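Local coordinates for general secretion pathway protein L (Vibrio parahaemolyticus, PDB 2W7V) that probably serves in the type II secretion system as an inner-membrane component, its dimer-forming periplasmic domain helping assemble the machinery, at residues Leu21-Asp26 / Arg57-Glu62; Gln51-Ala56 / Gly80-Lys85. One frame throughout, in Å; residues are numbered along the deposited sequence.

Contact 1 (Leu21-Asp26 / Arg57-Glu62); sequences LGQVKD and RVKLAE. With EDO (1,2-ethanediol), chain C.
Lys-59 lays its aliphatic chain across Gln-23 and Val-24 and buries more surface here than any other residue. Its CE lies 4.0 Å from Gln-23 CB. Lys-59 runs out with CG opposite its carbonyl carbon (chi1 -66°) and stays extended until the last bond. There a turn (chi4 -83°) brings the ammonium round to the end of the glutamine. The model places Gln-23 NE2 3.1 Å from Lys-59 NZ, but the amide is probably turned over, so which of its two atoms meets the lysine is doubtful. Gln-23 itself reaches out extended and rather open to solvent, so this polar pair sits at the border of the contact. Further in, the lysine chain and Val-24 pass in opposite directions. The valine offers CG2, which is 4.0 Å from Lys-59 CE.

Deeper still, Leu-21 and Leu-60 meet at about a right angle. The methyl CD2 of Leu-21 is 4.1 Å from CD2 of Leu-60. Helices 17-22 and 51-61 lie on one face of a four-stranded antiparallel sheet. With strand order 1-2-4-3, the topology fits a circularly permuted ferredoxin-like fold. Leu-60 is also packed against Phe-82 and Leu-84 of the sheet, so it bridges the helix pair and the strands. Val-24 touches Ala-56 as well, one turn earlier on helix 51-61.

Val-24 N bonds to Leu-21 O (3.1 Å) within 21-26. An ethanediol, probably from the crystallisation liquor, sits beside Gly-22. Its O1 donates to Gly-22 O at 2.6 Å, and it also bonds to Leu-27 O.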
loop_
_atom_site.group_PDB
_atom_site.type_symbol
_atom_site.label_atom_id
_atom_site.label_comp_id
_atom_site.label_asym_id
_atom_site.label_seq_id
_atom_site.Cartn_x
_atom_site.Cartn_y
_atom_site.Cartn_z
ATOM N N LEU A 21 -5.578 0.290 -11.110
ATOM C CA LEU A 21 -5.251 -1.095 -11.461
ATOM C C LEU A 21 -6.535 -1.871 -11.659
ATOM O O LEU A 21 -6.594 -2.804 -12.421
ATOM C CB LEU A 21 -4.366 -1.773 -10.398
ATOM C CG LEU A 21 -3.004 -1.130 -10.093
ATOM C CD1 LEU A 21 -2.495 -1.583 -8.726
ATOM C CD2 LEU A 21 -1.987 -1.385 -11.169
ATOM N N GLY A 22 -7.557 -1.467 -10.934
ATOM C CA GLY A 22 -8.883 -2.029 -11.066
ATOM C C GLY A 22 -9.474 -1.912 -12.449
ATOM O O GLY A 22 -10.250 -2.756 -12.807
ATOM N N GLN A 23 -9.110 -0.885 -13.226
ATOM C CA GLN A 23 -9.610 -0.719 -14.603
ATOM C C GLN A 23 -9.064 -1.787 -15.560
ATOM O O GLN A 23 -9.597 -1.945 -16.642
ATOM C CB GLN A 23 -9.215 0.645 -15.207
ATOM C CG GLN A 23 -9.596 1.906 -14.438
ATOM C CD GLN A 23 -8.944 3.194 -15.005
ATOM O OE1 GLN A 23 -8.413 4.014 -14.252
ATOM N NE2 GLN A 23 -9.012 3.381 -16.326
ATOM N N VAL A 24 -7.974 -2.466 -15.185
ATOM C CA VAL A 24 -7.279 -3.413 -16.062
ATOM C C VAL A 24 -7.848 -4.809 -15.843
ATOM O O VAL A 24 -7.707 -5.365 -14.757
ATOM C CB VAL A 24 -5.715 -3.419 -15.780
ATOM C CG1 VAL A 24 -5.030 -4.452 -16.606
ATOM C CG2 VAL A 24 -5.092 -2.018 -16.024
ATOM N N LYS A 25 -8.536 -5.348 -16.861
ATOM C CA LYS A 25 -9.059 -6.724 -16.853
ATOM C C LYS A 25 -7.923 -7.758 -16.687
ATOM O O LYS A 25 -6.857 -7.619 -17.278
ATOM C CB LYS A 25 -9.800 -7.005 -18.174
ATOM C CG LYS A 25 -10.950 -6.025 -18.447
ATOM C CD LYS A 25 -11.796 -6.349 -19.700
ATOM C CE LYS A 25 -12.899 -5.300 -19.889
ATOM N NZ LYS A 25 -13.779 -5.534 -21.101
ATOM N N ASP A 26 -8.169 -8.807 -15.920
ATOM C CA ASP A 26 -7.270 -9.944 -15.897
ATOM C C ASP A 26 -5.911 -9.494 -15.298
ATOM O O ASP A 26 -4.849 -9.975 -15.704
ATOM C CB ASP A 26 -7.146 -10.524 -17.328
ATOM C CG ASP A 26 -6.451 -11.906 -17.379
ATOM O OD1 ASP A 26 -6.212 -12.505 -16.313
ATOM O OD2 ASP A 26 -6.148 -12.394 -18.502
ATOM N N ARG A 57 1.001 -0.712 -17.264
ATOM C CA ARG A 57 2.144 0.189 -17.375
ATOM C C ARG A 57 1.760 1.506 -17.979
ATOM O O ARG A 57 2.161 2.527 -17.472
ATOM C CB ARG A 57 3.275 -0.382 -18.201
ATOM C CG ARG A 57 4.615 0.413 -18.038
ATOM C CD ARG A 57 5.507 0.304 -19.256
ATOM N NE ARG A 57 5.349 -1.049 -19.713
ATOM C CZ ARG A 57 4.943 -1.453 -20.904
ATOM N NH1 ARG A 57 4.775 -0.649 -21.940
ATOM N NH2 ARG A 57 4.778 -2.743 -21.042
ATOM N N VAL A 58 1.001 1.479 -19.073
ATOM C CA VAL A 58 0.623 2.679 -19.784
ATOM C C VAL A 58 -0.253 3.575 -18.909
ATOM O O VAL A 58 -0.075 4.780 -18.884
ATOM C CB VAL A 58 -0.135 2.348 -21.106
ATOM C CG1 VAL A 58 -0.879 3.582 -21.611
ATOM C CG2 VAL A 58 0.840 1.758 -22.182
ATOM N N LYS A 59 -1.200 2.993 -18.200
ATOM C CA LYS A 59 -2.017 3.759 -17.281
ATOM C C LYS A 59 -1.233 4.357 -16.101
ATOM O O LYS A 59 -1.426 5.505 -15.737
ATOM C CB LYS A 59 -3.136 2.887 -16.740
ATOM C CG LYS A 59 -4.157 2.433 -17.763
ATOM C CD LYS A 59 -5.417 1.919 -17.033
ATOM C CE LYS A 59 -6.429 1.221 -17.948
ATOM N NZ LYS A 59 -7.308 2.187 -18.623
ATOM N N LEU A 60 -0.370 3.573 -15.484
ATOM C CA LEU A 60 0.453 4.063 -14.391
ATOM C C LEU A 60 1.393 5.193 -14.851
ATOM O O LEU A 60 1.633 6.141 -14.129
ATOM C CB LEU A 60 1.274 2.907 -13.774
ATOM C CG LEU A 60 0.405 1.812 -13.133
ATOM C CD1 LEU A 60 1.309 0.615 -12.760
ATOM C CD2 LEU A 60 -0.395 2.316 -11.958
ATOM N N ALA A 61 1.880 5.093 -16.077
ATOM C CA ALA A 61 2.851 6.053 -16.656
ATOM C C ALA A 61 2.282 7.484 -16.821
ATOM O O ALA A 61 3.049 8.455 -16.925
ATOM C CB ALA A 61 3.318 5.527 -18.004
ATOM N N GLU A 62 0.954 7.614 -16.849
ATOM C CA GLU A 62 0.311 8.917 -16.974
ATOM C C GLU A 62 0.592 9.826 -15.787
ATOM O O GLU A 62 0.690 11.041 -15.948
ATOM C CB GLU A 62 -1.206 8.752 -17.141
ATOM C CG GLU A 62 -1.600 7.965 -18.393
ATOM C CD GLU A 62 -3.105 7.821 -18.597
ATOM O OE1 GLU A 62 -3.889 8.333 -17.757
ATOM O OE2 GLU A 62 -3.489 7.197 -19.619
HETATM C C1 EDO C . -9.244 -6.384 -12.492
HETATM O O1 EDO C . -10.085 -5.313 -12.864
HETATM C C2 EDO C . -8.383 -5.875 -11.345
HETATM O O2 EDO C . -7.204 -5.201 -11.759
#

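Contact 2 (Gln51-Ala56 / Gly80-Lys85); sequences QPFEQA and GSFVLK
Helix 51-56 runs almost parallel to strand 80-85, with 8° between their directions and 10.3 Å between the axes at closest approach. Two phenylalanines occupy much of that gap, one from each side. Phe-53 points toward the strand and Phe-82 toward the helix, and each buries an equal area.

The rings are neither stacked nor edge to edge: CZ of Phe-82 is at the edge of the Phe-53 ring, 4.0 Å from CD1, while CD1 of Phe-53 lies well off the plane of the Phe-82 ring. The two ring planes are inclined by about 34°. The same CZ approaches the backbone oxygen of Phe-53 at 3.7 Å. That oxygen lies near the plane of the Phe-82 ring, at its edge. Ala-56, one helical turn on, puts its CB 4.0 Å from Phe-82 CZ.

The far end of Phe-53 reaches the strand backbone. Its CZ is 3.6 Å from Gly-80 N, and its CE1 is 3.9 Å from Gly-80 CA. Gly-80 has no side chain, and the ring comes close to the main chain there. Setting CG opposite the carbonyl carbon (chi1 -71°) directs the ring to this point.

Helix 51-61 connects strands 40-47 and 64-73, and strand 78-86 lies between those two. This is a split beta-alpha-beta crossover, with the helix over the middle strand. Val-66 and Gln-68 of strand 64-73 also touch Phe-82.

No hydrogen bond joins helix and strand here. The contact therefore rests on hydrophobic burial and van der Waals fit, with the two phenylalanines supplying most of the buried surface.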
loop_
_atom_site.group_PDB
_atom_site.type_symbol
_atom_site.label_atom_id
_atom_site.label_comp_id
_atom_site.label_asym_id
_atom_site.label_seq_id
_atom_site.Cartn_x
_atom_site.Cartn_y
_atom_site.Cartn_z
ATOM N N GLN A 51 -0.664 -8.924 -21.833
ATOM C CA GLN A 51 -1.305 -7.741 -22.336
ATOM C C GLN A 51 -1.852 -6.808 -21.234
ATOM O O GLN A 51 -1.779 -5.600 -21.395
ATOM C CB GLN A 51 -2.413 -8.174 -23.276
ATOM C CG GLN A 51 -2.717 -7.253 -24.373
ATOM C CD GLN A 51 -3.160 -8.016 -25.626
ATOM O OE1 GLN A 51 -2.515 -8.994 -26.043
ATOM N NE2 GLN A 51 -4.266 -7.575 -26.229
ATOM N N PRO A 52 -2.455 -7.360 -20.145
ATOM C CA PRO A 52 -2.776 -6.596 -18.961
ATOM C C PRO A 52 -1.639 -5.837 -18.289
ATOM O O PRO A 52 -1.880 -4.753 -17.769
ATOM C CB PRO A 52 -3.390 -7.653 -18.039
ATOM C CG PRO A 52 -4.093 -8.567 -19.000
ATOM C CD PRO A 52 -2.991 -8.732 -20.022
ATOM N N PHE A 53 -0.421 -6.376 -18.327
ATOM C CA PHE A 53 0.756 -5.638 -17.906
ATOM C C PHE A 53 1.070 -4.408 -18.780
ATOM O O PHE A 53 1.467 -3.357 -18.267
ATOM C CB PHE A 53 1.954 -6.585 -17.835
ATOM C CG PHE A 53 1.867 -7.565 -16.685
ATOM C CD1 PHE A 53 2.307 -7.215 -15.430
ATOM C CD2 PHE A 53 1.298 -8.829 -16.852
ATOM C CE1 PHE A 53 2.210 -8.121 -14.362
ATOM C CE2 PHE A 53 1.194 -9.716 -15.774
ATOM C CZ PHE A 53 1.649 -9.364 -14.549
ATOM N N GLU A 54 0.906 -4.544 -20.094
ATOM C CA GLU A 54 1.064 -3.434 -20.994
ATOM C C GLU A 54 0.050 -2.312 -20.678
ATOM O O GLU A 54 0.379 -1.117 -20.697
ATOM C CB GLU A 54 0.841 -3.899 -22.435
ATOM C CG GLU A 54 1.913 -4.785 -22.963
ATOM C CD GLU A 54 3.168 -4.030 -23.282
ATOM O OE1 GLU A 54 3.121 -3.052 -24.087
ATOM O OE2 GLU A 54 4.219 -4.449 -22.758
ATOM N N GLN A 55 -1.197 -2.716 -20.461
ATOM C CA GLN A 55 -2.277 -1.787 -20.165
ATOM C C GLN A 55 -2.046 -1.106 -18.848
ATOM O O GLN A 55 -2.238 0.082 -18.734
ATOM C CB GLN A 55 -3.601 -2.533 -20.120
ATOM C CG GLN A 55 -3.909 -3.199 -21.462
ATOM C CD GLN A 55 -5.282 -3.799 -21.514
ATOM O OE1 GLN A 55 -5.949 -3.972 -20.467
ATOM N NE2 GLN A 55 -5.738 -4.138 -22.745
ATOM N N ALA A 56 -1.593 -1.866 -17.860
ATOM C CA ALA A 56 -1.295 -1.316 -16.543
ATOM C C ALA A 56 -0.106 -0.342 -16.607
ATOM O O ALA A 56 -0.221 0.749 -16.097
ATOM C CB ALA A 56 -1.038 -2.429 -15.531
ATOM N N GLY A 80 4.577 -10.563 -12.767
ATOM C CA GLY A 80 5.509 -9.452 -12.866
ATOM C C GLY A 80 5.309 -8.421 -11.809
ATOM O O GLY A 80 4.558 -8.611 -10.866
ATOM N N SER A 81 5.962 -7.286 -12.011
ATOM C CA SER A 81 6.001 -6.252 -11.018
ATOM C C SER A 81 6.201 -4.905 -11.644
ATOM O O SER A 81 6.530 -4.798 -12.826
ATOM C CB SER A 81 7.138 -6.523 -10.035
ATOM O OG SER A 81 8.350 -6.525 -10.741
ATOM N N PHE A 82 5.987 -3.888 -10.803
ATOM C CA PHE A 82 6.148 -2.499 -11.161
ATOM C C PHE A 82 6.751 -1.789 -9.972
ATOM O O PHE A 82 6.408 -2.089 -8.838
ATOM C CB PHE A 82 4.783 -1.865 -11.401
ATOM C CG PHE A 82 4.083 -2.374 -12.588
ATOM C CD1 PHE A 82 4.523 -2.051 -13.836
ATOM C CD2 PHE A 82 2.948 -3.162 -12.453
ATOM C CE1 PHE A 82 3.887 -2.531 -14.940
ATOM C CE2 PHE A 82 2.285 -3.648 -13.594
ATOM C CZ PHE A 82 2.759 -3.330 -14.817
ATOM N N VAL A 83 7.631 -0.843 -10.251
ATOM C CA VAL A 83 8.120 0.119 -9.287
ATOM C C VAL A 83 7.632 1.495 -9.727
ATOM O O VAL A 83 7.816 1.875 -10.856
ATOM C CB VAL A 83 9.655 0.102 -9.217
ATOM C CG1 VAL A 83 10.136 1.130 -8.229
ATOM C CG2 VAL A 83 10.130 -1.297 -8.788
ATOM N N LEU A 84 6.949 2.195 -8.830
ATOM C CA LEU A 84 6.477 3.551 -9.075
ATOM C C LEU A 84 7.269 4.531 -8.221
ATOM O O LEU A 84 7.486 4.287 -7.036
ATOM C CB LEU A 84 5.002 3.685 -8.655
ATOM C CG LEU A 84 4.005 2.656 -9.152
ATOM C CD1 LEU A 84 2.568 3.023 -8.697
ATOM C CD2 LEU A 84 4.104 2.513 -10.647
ATOM N N LYS A 85 7.634 5.641 -8.824
ATOM C CA LYS A 85 8.173 6.814 -8.160
ATOM C C LYS A 85 7.392 8.028 -8.655
ATOM O O LYS A 85 6.663 7.957 -9.652
ATOM C CB LYS A 85 9.654 6.974 -8.503
ATOM C CG LYS A 85 10.504 5.745 -8.171
ATOM C CD LYS A 85 11.853 5.741 -8.934
ATOM C CE LYS A 85 12.521 4.359 -8.841
ATOM N NZ LYS A 85 13.912 4.330 -9.348
#

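Overall arrangement
From the N terminus, helix 17-22 leads into the turn of contact 1, and the chain then forms strands 28-35 and 40-47. Helix 51-61 follows. Its first half serves contact 2 and its second half closes the loop of contact 1. After strand 64-73, strand 78-86 closes the loop of contact 2. The segments alternate along the chain, so the two loops cross. The centres lie about 7 Å apart, and Val-24 and Pro-52 touch between them. Helix 51-61 is thus the shared member. Contact 1 ties it to helix 17-22 and the residues after it, and contact 2 ties it to the central part of the sheet.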